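Local structure of integron cassette protein Vpc_cass2 (Vibrio paracholerae, 3JRT) at residues D157-L160 / D161-P165; T170-K173 / S174-L177; I44-T47 / V48-Y52; I78-N81 / C82-V86. The protein is of unknown function, but is an all-helical protein encoded by a mobile integron gene cassette and found as a two-subunit assembly. All coordinates share one frame; numbering follows the deposited sequence.

Contact 1 of 4, residues D157-L160 / D161-P165; sequences DEFL and DWICP
Asp-157 to Leu-160 and Asp-161 to Ile-163 form one short alpha helix, as four successive i to i+4 backbone hydrogen bonds establish. The first runs from Asp-161 N to Asp-157 O (2.8 Å), and the last from Cys-164 N to Leu-160 O (2.8 Å), nearly straight at 176°. Cys-164 donates this last bond although its own backbone is no longer helical, so the helix ends here.

Phe-159, Trp-162 and Ile-163 form an apolar group on one side of the helix. Both aromatic residues have CG anti to the backbone N (chi1 -170° for Phe-159), which sends the rings off the same side of the helix. The planes make 28° with each other, but the rings are displaced so far that little of one lies over the other, with 5.4 Å between the Phe-159 ring centroid and that of the Trp-162 six-membered ring. Beyond the segments, Phe-151 meets the Phe-159 ring edge-to-face, and Tyr-110 meets the indole with its ring nearly parallel, so helices 140-151 and 104-116 both reach this group. Within the helix, Phe-159 CE1 lies 3.7 Å from Trp-162 CE3, while Phe-159 CE2 lies 3.9 Å from Ile-163 CG1.

Contact 2 of 4, residues T170-K173 / S174-L177; sequences TTDK and SESL
Asp-172 touches both Ser-174 and Glu-175 across a tight turn in the loop before helix 177-188, and its side chain can be followed atom by atom. CB packs on Glu-175 CG at 3.4 Å, an approach made by the aliphatic parts of two acidic side chains that cross at about a right angle. CG stands anti to the backbone N (chi1 179°), beside the carbonyl carbon, and this carries the carboxylate forward over the following residues. OD1 then accepts two bonds from Ser-174. The backbone N arrives from above the carboxylate plane, with Ser-174 N to Asp-172 OD1 at 2.9 Å. The hydroxyl comes closer to the plane on the syn side, with Ser-174 OG to Asp-172 OD1 at 3.1 Å; both donors use the same face, and together they restrict the rotation of the carboxylate. OD2 faces the other acid, 3.6 Å from Glu-175 OE2, a proximity of like charges that would probably raise the proton affinity of one of them.

The backbone closes the same turn: Glu-175 N donates to Asp-172 O at 2.8 Å, from well above the carbonyl plane. Around it, Lys-173 forms a salt bridge with Glu-182, Ser-174 O bonds to the Tyr-110 hydroxyl, and Ser-176 OG caps Gly-179 N. The aspartate carboxylate bonded to the N-H two residues on, with the i to i+3 backbone bond alongside, is the pattern of an Asx turn combined with a beta turn, followed here by the serine N-cap of helix 177-188.

Contact 3 of 4, residues I44-T47 / V48-Y52; sequences IAVT and VLKDY
Val-46 and Lys-50 run alongside each other in the same direction, one turn apart on a long alpha helix, and Thr-47 and Asp-51 do likewise on the next strip. In the first pair the lysine methylene chain follows the valine, bringing Lys-50 CD to 3.7 Å from Val-46 CG1. A bend at chi3 (64°) turns the end of the chain away from the segment 44-47, and NZ forms a salt bridge with Asp-166. In the second pair Thr-47 CG2 stands anti to the backbone N, on the side of Asp-51, which is modelled in two conformers, while Thr-47 OG1 bonds back to Thr-43 O.

Ile-44 and Val-48 are set obliquely instead, meeting through Ile-44 CG1 and Val-48 CG2 at 4.0 Å. The spacing of all three pairs follows the i to i+4 backbone bonds, such as Val-48 N to Ile-44 O at 2.8 Å and Lys-50 N to Val-46 O at 2.9 Å.

Three partners surround this part of helix 27-53. Ala-45, Val-48 and Leu-49 pack on helix 64-91, and Val-46 and Lys-50 touch helix 157-163. Val-48 packs on Tyr-52 of the second subunit, where, in the Asp-51 conformer described, reciprocal Asp-51 to Tyr-52 hydrogen bonds join the two copies.

Contact 4 of 4, residues I78-N81 / C82-V86; sequences IVIN and CRKYV
Ile-78 opens this alpha-helical stretch by meeting Cys-82 one turn on, its CG2 4.0 Å from Cys-82 SG. The thiol is placed there by chi1 -75°, with SG beside the backbone N, and the same two residues share the bond from Cys-82 N to Ile-78 O (2.8 Å, 164°). Val-79 takes part through its carbonyl, which accepts from Arg-83 N at 3.0 Å and also has Arg-83 CG packed against it at 3.4 Å. Bends at chi2 and chi3 then fold the arginine chain so that its guanidinium has Val-86 CB above one face, displaced toward its rim, and NH1 on Asn-115.

Ile-80 is flanked by the extended Lys-84, whose NZ passes 4.2 Å from Ile-80 CG2 on its way to Cys-127 O of the second subunit. Asn-81 crosses the same lysine obliquely, its OD1 4.2 Å from Lys-84 CD, while ND2 bonds back to Ser-77 O; its carbonyl accepts from Tyr-85 N at 3.0 Å.

This part of helix 64-91 is buried among other helices. Ile-78 and Asn-81 pack on helix 27-53, Val-79 and Arg-83 on helix 118-128, Val-86 on helix 104-116, and Cys-82 and Tyr-85 on helix 177-188.

From the N terminus, contact 3 comes first on helix 27-53, followed by contact 4 on helix 64-91, contact 1 on helix 157-163 and contact 2 in the loop leading into helix 177-188. Each closes a local turn before the next begins, so none nest or cross. Contacts 3 and 4 join consecutive helices, with Ala-45 CB 3.7 Å from Ile-78 CG1, and both touch the second subunit. Contact 1 packs on both, through Ile-163 on Val-46 and on Cys-82. Contact 2 is tied to contact 1 by a probable Leu-177 N to Trp-162 O hydrogen bond (2.8 Å) and reaches contact 4 where Leu-177 meets Cys-82.

Contact 1 of 4, residues D157-L160 / D161-P165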
# COMPACT_ATOMS: atom_id res chain seq x y z
N ASP A 157 3.97 11.13 16.38
CA ASP A 157 5.02 10.47 17.14
C ASP A 157 4.52 9.27 17.93
O ASP A 157 5.10 8.20 17.86
CB ASP A 157 5.70 11.46 18.08
CG ASP A 157 6.16 12.72 17.37
OD1 ASP A 157 5.37 13.28 16.57
OD2 ASP A 157 7.30 13.17 17.61
N GLU A 158 3.46 9.47 18.71
CA GLU A 158 2.99 8.46 19.64
C GLU A 158 2.64 7.18 18.89
O GLU A 158 3.19 6.12 19.17
CB GLU A 158 1.77 8.98 20.41
CG GLU A 158 1.35 8.13 21.60
CD GLU A 158 0.36 8.86 22.53
OE1 GLU A 158 0.26 10.11 22.46
OE2 GLU A 158 -0.32 8.18 23.34
N PHE A 159 1.73 7.29 17.94
CA PHE A 159 1.29 6.14 17.18
C PHE A 159 2.45 5.49 16.41
O PHE A 159 2.61 4.27 16.43
CB PHE A 159 0.17 6.49 16.24
CG PHE A 159 -0.48 5.30 15.61
CD1 PHE A 159 -1.37 4.53 16.33
CD2 PHE A 159 -0.19 4.95 14.32
CE1 PHE A 159 -1.96 3.43 15.76
CE2 PHE A 159 -0.78 3.86 13.74
CZ PHE A 159 -1.67 3.10 14.46
N LEU A 160 3.27 6.30 15.75
CA LEU A 160 4.40 5.74 15.02
C LEU A 160 5.32 4.96 15.97
O LEU A 160 5.77 3.86 15.65
CB LEU A 160 5.19 6.84 14.31
CG LEU A 160 4.51 7.51 13.11
CD1 LEU A 160 5.45 8.49 12.41
CD2 LEU A 160 3.98 6.48 12.10
N ASP A 161 5.61 5.53 17.14
CA ASP A 161 6.49 4.88 18.11
C ASP A 161 5.85 3.60 18.64
O ASP A 161 6.54 2.64 18.98
CB ASP A 161 6.82 5.81 19.28
CG ASP A 161 8.02 6.68 18.99
OD1 ASP A 161 8.61 6.54 17.90
OD2 ASP A 161 8.38 7.50 19.86
N TRP A 162 4.53 3.62 18.70
CA TRP A 162 3.76 2.45 19.11
C TRP A 162 3.84 1.33 18.06
O TRP A 162 3.81 0.16 18.41
CB TRP A 162 2.31 2.86 19.34
CG TRP A 162 1.41 1.75 19.77
CD1 TRP A 162 1.23 1.27 21.05
CD2 TRP A 162 0.52 0.99 18.94
NE1 TRP A 162 0.30 0.26 21.05
CE2 TRP A 162 -0.15 0.07 19.77
CE3 TRP A 162 0.23 1.01 17.57
CZ2 TRP A 162 -1.10 -0.82 19.28
CZ3 TRP A 162 -0.70 0.11 17.08
CH2 TRP A 162 -1.36 -0.79 17.94
N ILE A 163 3.91 1.70 16.79
CA ILE A 163 4.10 0.71 15.74
C ILE A 163 5.54 0.21 15.77
O ILE A 163 5.80 -0.98 15.93
CB ILE A 163 3.87 1.29 14.34
CG1 ILE A 163 2.43 1.76 14.16
CG2 ILE A 163 4.24 0.25 13.27
CD1 ILE A 163 1.43 0.63 14.17
N CYS A 164 6.47 1.15 15.64
CA CYS A 164 7.87 0.81 15.54
C CYS A 164 8.74 2.01 15.90
O CYS A 164 8.92 2.90 15.07
CB CYS A 164 8.18 0.38 14.12
SG CYS A 164 9.85 -0.31 13.89
N PRO A 165 9.31 2.01 17.11
CA PRO A 165 10.18 3.07 17.63
C PRO A 165 11.56 3.01 16.97
O PRO A 165 11.93 1.96 16.47
CB PRO A 165 10.34 2.72 19.11
CG PRO A 165 9.66 1.34 19.32
CD PRO A 165 9.35 0.80 17.96

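Contact 2 of 4, residues T170-K173 / S174-L177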
# COMPACT_ATOMS: atom_id res chain seq x y z
N THR A 170 17.24 -1.53 21.44
CA THR A 170 17.17 -1.12 22.83
C THR A 170 15.77 -0.63 23.17
O THR A 170 15.54 0.57 23.34
CB THR A 170 18.17 0.01 23.13
OG1 THR A 170 17.99 1.07 22.18
CG2 THR A 170 19.60 -0.51 23.03
N THR A 171 14.84 -1.56 23.29
CA THR A 171 13.44 -1.23 23.48
C THR A 171 12.72 -2.40 24.12
O THR A 171 12.92 -3.54 23.71
CB THR A 171 12.77 -0.88 22.12
OG1 THR A 171 13.05 0.48 21.78
CG2 THR A 171 11.25 -1.09 22.17
N ASP A 172 11.90 -2.13 25.12
CA ASP A 172 11.04 -3.18 25.65
C ASP A 172 10.13 -3.60 24.51
O ASP A 172 9.30 -2.80 24.03
CB ASP A 172 10.22 -2.67 26.84
CG ASP A 172 9.28 -3.73 27.40
OD1 ASP A 172 9.18 -4.82 26.79
OD2 ASP A 172 8.64 -3.47 28.44
N LYS A 173 10.28 -4.84 24.05
CA LYS A 173 9.56 -5.30 22.88
C LYS A 173 8.07 -5.48 23.14
O LYS A 173 7.28 -5.68 22.22
CB LYS A 173 10.19 -6.58 22.32
CG LYS A 173 11.58 -6.34 21.74
CD LYS A 173 11.97 -7.37 20.70
CE LYS A 173 13.06 -6.80 19.79
NZ LYS A 173 13.64 -7.82 18.88
N SER A 174 7.68 -5.38 24.41
CA SER A 174 6.27 -5.36 24.79
C SER A 174 5.65 -4.01 24.44
O SER A 174 4.43 -3.86 24.45
CB SER A 174 6.12 -5.58 26.29
OG SER A 174 6.81 -6.74 26.70
N GLU A 175 6.50 -3.04 24.14
CA GLU A 175 6.04 -1.66 24.06
C GLU A 175 5.77 -1.19 22.63
O GLU A 175 5.47 -0.01 22.42
CB GLU A 175 7.04 -0.73 24.77
CG GLU A 175 7.27 -1.12 26.23
CD GLU A 175 6.97 0.01 27.20
OE1 GLU A 175 6.81 1.16 26.75
OE2 GLU A 175 6.91 -0.27 28.42
N SER A 176 5.87 -2.09 21.66
CA SER A 176 5.52 -1.75 20.28
C SER A 176 4.95 -2.95 19.53
O SER A 176 5.28 -4.10 19.81
CB SER A 176 6.71 -1.16 19.52
OG SER A 176 7.62 -2.16 19.10
N LEU A 177 4.07 -2.66 18.58
CA LEU A 177 3.46 -3.67 17.74
C LEU A 177 4.50 -4.56 17.07
O LEU A 177 4.40 -5.77 17.10
CB LEU A 177 2.62 -3.00 16.66
CG LEU A 177 1.80 -3.93 15.77
CD1 LEU A 177 1.09 -4.95 16.63
CD2 LEU A 177 0.80 -3.13 14.94

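Contact 3 of 4, residues I44-T47 / V48-Y52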
# COMPACT_ATOMS: atom_id res chain seq x y z
N ILE A 44 9.09 -0.63 7.66
CA ILE A 44 9.51 0.20 6.54
C ILE A 44 8.55 1.39 6.28
O ILE A 44 8.98 2.48 5.97
CB ILE A 44 9.76 -0.61 5.26
CG1 ILE A 44 10.48 0.26 4.24
CG2 ILE A 44 8.45 -1.14 4.66
CD1 ILE A 44 11.90 0.61 4.64
N ALA A 45 7.26 1.15 6.43
CA ALA A 45 6.27 2.20 6.28
C ALA A 45 6.52 3.36 7.25
O ALA A 45 6.44 4.53 6.88
CB ALA A 45 4.87 1.62 6.48
N VAL A 46 6.86 3.03 8.49
CA VAL A 46 7.18 4.03 9.51
C VAL A 46 8.48 4.75 9.17
O VAL A 46 8.55 5.98 9.24
CB VAL A 46 7.29 3.37 10.92
CG1 VAL A 46 7.92 4.32 11.94
CG2 VAL A 46 5.93 2.90 11.39
N THR A 47 9.50 3.98 8.78
CA THR A 47 10.81 4.54 8.41
C THR A 47 10.70 5.50 7.23
O THR A 47 11.23 6.61 7.25
CB THR A 47 11.83 3.43 8.05
OG1 THR A 47 12.07 2.61 9.19
CG2 THR A 47 13.16 4.06 7.60
N VAL A 48 10.02 5.07 6.18
CA VAL A 48 9.83 5.93 5.02
C VAL A 48 9.14 7.25 5.39
O VAL A 48 9.57 8.32 4.99
CB VAL A 48 9.02 5.22 3.94
CG1 VAL A 48 8.58 6.22 2.87
CG2 VAL A 48 9.86 4.10 3.31
N LEU A 49 8.07 7.14 6.17
CA LEU A 49 7.26 8.29 6.56
C LEU A 49 8.12 9.27 7.35
O LEU A 49 8.18 10.45 7.05
CB LEU A 49 6.07 7.83 7.40
CG LEU A 49 5.06 8.92 7.77
CD1 LEU A 49 4.76 9.81 6.56
CD2 LEU A 49 3.79 8.29 8.35
N LYS A 50 8.83 8.75 8.34
CA LYS A 50 9.76 9.56 9.10
C LYS A 50 10.87 10.17 8.27
O LYS A 50 11.23 11.33 8.49
CB LYS A 50 10.27 8.80 10.32
CG LYS A 50 9.21 8.79 11.42
CD LYS A 50 9.40 7.69 12.44
CE LYS A 50 10.66 7.86 13.20
NZ LYS A 50 10.64 7.01 14.44
N ASP A 51 11.40 9.42 7.32
CA ASP A 51 12.41 9.96 6.41
C ASP A 51 11.89 11.21 5.71
O ASP A 51 12.54 12.26 5.73
CB ASP A 51 12.85 8.92 5.37
CG ASP A 51 13.77 7.87 5.95
OD1 ASP A 51 14.18 8.04 7.12
OD2 ASP A 51 14.09 6.89 5.24
N TYR A 52 10.70 11.12 5.12
CA TYR A 52 10.14 12.25 4.38
C TYR A 52 9.72 13.41 5.29
O TYR A 52 9.89 14.57 4.93
CB TYR A 52 9.01 11.81 3.43
CG TYR A 52 9.58 11.18 2.18
CD1 TYR A 52 9.81 9.82 2.11
CD2 TYR A 52 9.94 11.97 1.09
CE1 TYR A 52 10.36 9.25 0.98
CE2 TYR A 52 10.49 11.40 -0.05
CZ TYR A 52 10.70 10.04 -0.10
OH TYR A 52 11.26 9.47 -1.22

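Contact 4 of 4, residues I78-N81 / C82-V86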
# COMPACT_ATOMS: atom_id res chain seq x y z
N ILE A 78 0.47 0.66 6.64
CA ILE A 78 0.27 0.43 8.08
C ILE A 78 -1.13 -0.14 8.40
O ILE A 78 -1.25 -1.11 9.13
CB ILE A 78 0.52 1.71 8.87
CG1 ILE A 78 2.02 2.04 8.83
CG2 ILE A 78 -0.01 1.59 10.31
CD1 ILE A 78 2.33 3.47 9.29
N VAL A 79 -2.19 0.44 7.84
CA VAL A 79 -3.51 -0.05 8.19
C VAL A 79 -3.77 -1.44 7.63
O VAL A 79 -4.36 -2.29 8.29
CB VAL A 79 -4.67 0.97 7.88
CG1 VAL A 79 -4.40 2.31 8.62
CG2 VAL A 79 -4.85 1.20 6.36
N ILE A 80 -3.32 -1.68 6.40
CA ILE A 80 -3.45 -3.01 5.81
C ILE A 80 -2.76 -4.04 6.71
O ILE A 80 -3.29 -5.11 6.95
CB ILE A 80 -2.88 -3.06 4.38
CG1 ILE A 80 -3.90 -2.49 3.38
CG2 ILE A 80 -2.45 -4.50 4.00
CD1 ILE A 80 -3.25 -2.05 2.03
N ASN A 81 -1.59 -3.71 7.22
CA ASN A 81 -0.86 -4.66 8.04
C ASN A 81 -1.36 -4.79 9.48
O ASN A 81 -1.32 -5.88 10.05
CB ASN A 81 0.63 -4.38 7.98
CG ASN A 81 1.21 -4.87 6.67
OD1 ASN A 81 1.29 -6.06 6.44
ND2 ASN A 81 1.56 -3.95 5.80
N CYS A 82 -1.82 -3.70 10.06
CA CYS A 82 -2.46 -3.78 11.36
C CYS A 82 -3.65 -4.72 11.29
O CYS A 82 -3.81 -5.57 12.17
CB CYS A 82 -2.87 -2.40 11.86
SG CYS A 82 -1.48 -1.41 12.43
N ARG A 83 -4.49 -4.58 10.26
CA ARG A 83 -5.64 -5.46 10.13
C ARG A 83 -5.18 -6.92 9.92
O ARG A 83 -5.73 -7.84 10.51
CB ARG A 83 -6.58 -5.00 9.01
CG ARG A 83 -7.26 -3.66 9.27
CD ARG A 83 -7.93 -3.59 10.68
NE ARG A 83 -8.79 -4.74 10.92
CZ ARG A 83 -9.51 -4.95 12.02
NH1 ARG A 83 -9.51 -4.08 13.02
NH2 ARG A 83 -10.23 -6.05 12.11
N LYS A 84 -4.15 -7.12 9.11
CA LYS A 84 -3.62 -8.46 8.91
C LYS A 84 -3.21 -9.09 10.23
O LYS A 84 -3.37 -10.29 10.41
CB LYS A 84 -2.45 -8.47 7.93
CG LYS A 84 -2.90 -8.42 6.48
CD LYS A 84 -1.76 -8.74 5.48
CE LYS A 84 -2.30 -8.72 4.05
NZ LYS A 84 -1.23 -8.38 3.05
N TYR A 85 -2.68 -8.29 11.14
CA TYR A 85 -2.24 -8.81 12.42
C TYR A 85 -3.44 -9.32 13.19
O TYR A 85 -3.40 -10.41 13.78
CB TYR A 85 -1.50 -7.76 13.24
CG TYR A 85 -1.29 -8.16 14.70
CD1 TYR A 85 -0.17 -8.87 15.10
CD2 TYR A 85 -2.23 -7.83 15.65
CE1 TYR A 85 0.02 -9.24 16.43
CE2 TYR A 85 -2.06 -8.19 16.99
CZ TYR A 85 -0.94 -8.89 17.37
OH TYR A 85 -0.78 -9.24 18.70
N VAL A 86 -4.51 -8.54 13.18
CA VAL A 86 -5.74 -8.98 13.82
C VAL A 86 -6.27 -10.24 13.14
O VAL A 86 -6.60 -11.22 13.81
CB VAL A 86 -6.82 -7.88 13.81
CG1 VAL A 86 -8.11 -8.38 14.48
CG2 VAL A 86 -6.31 -6.63 14.51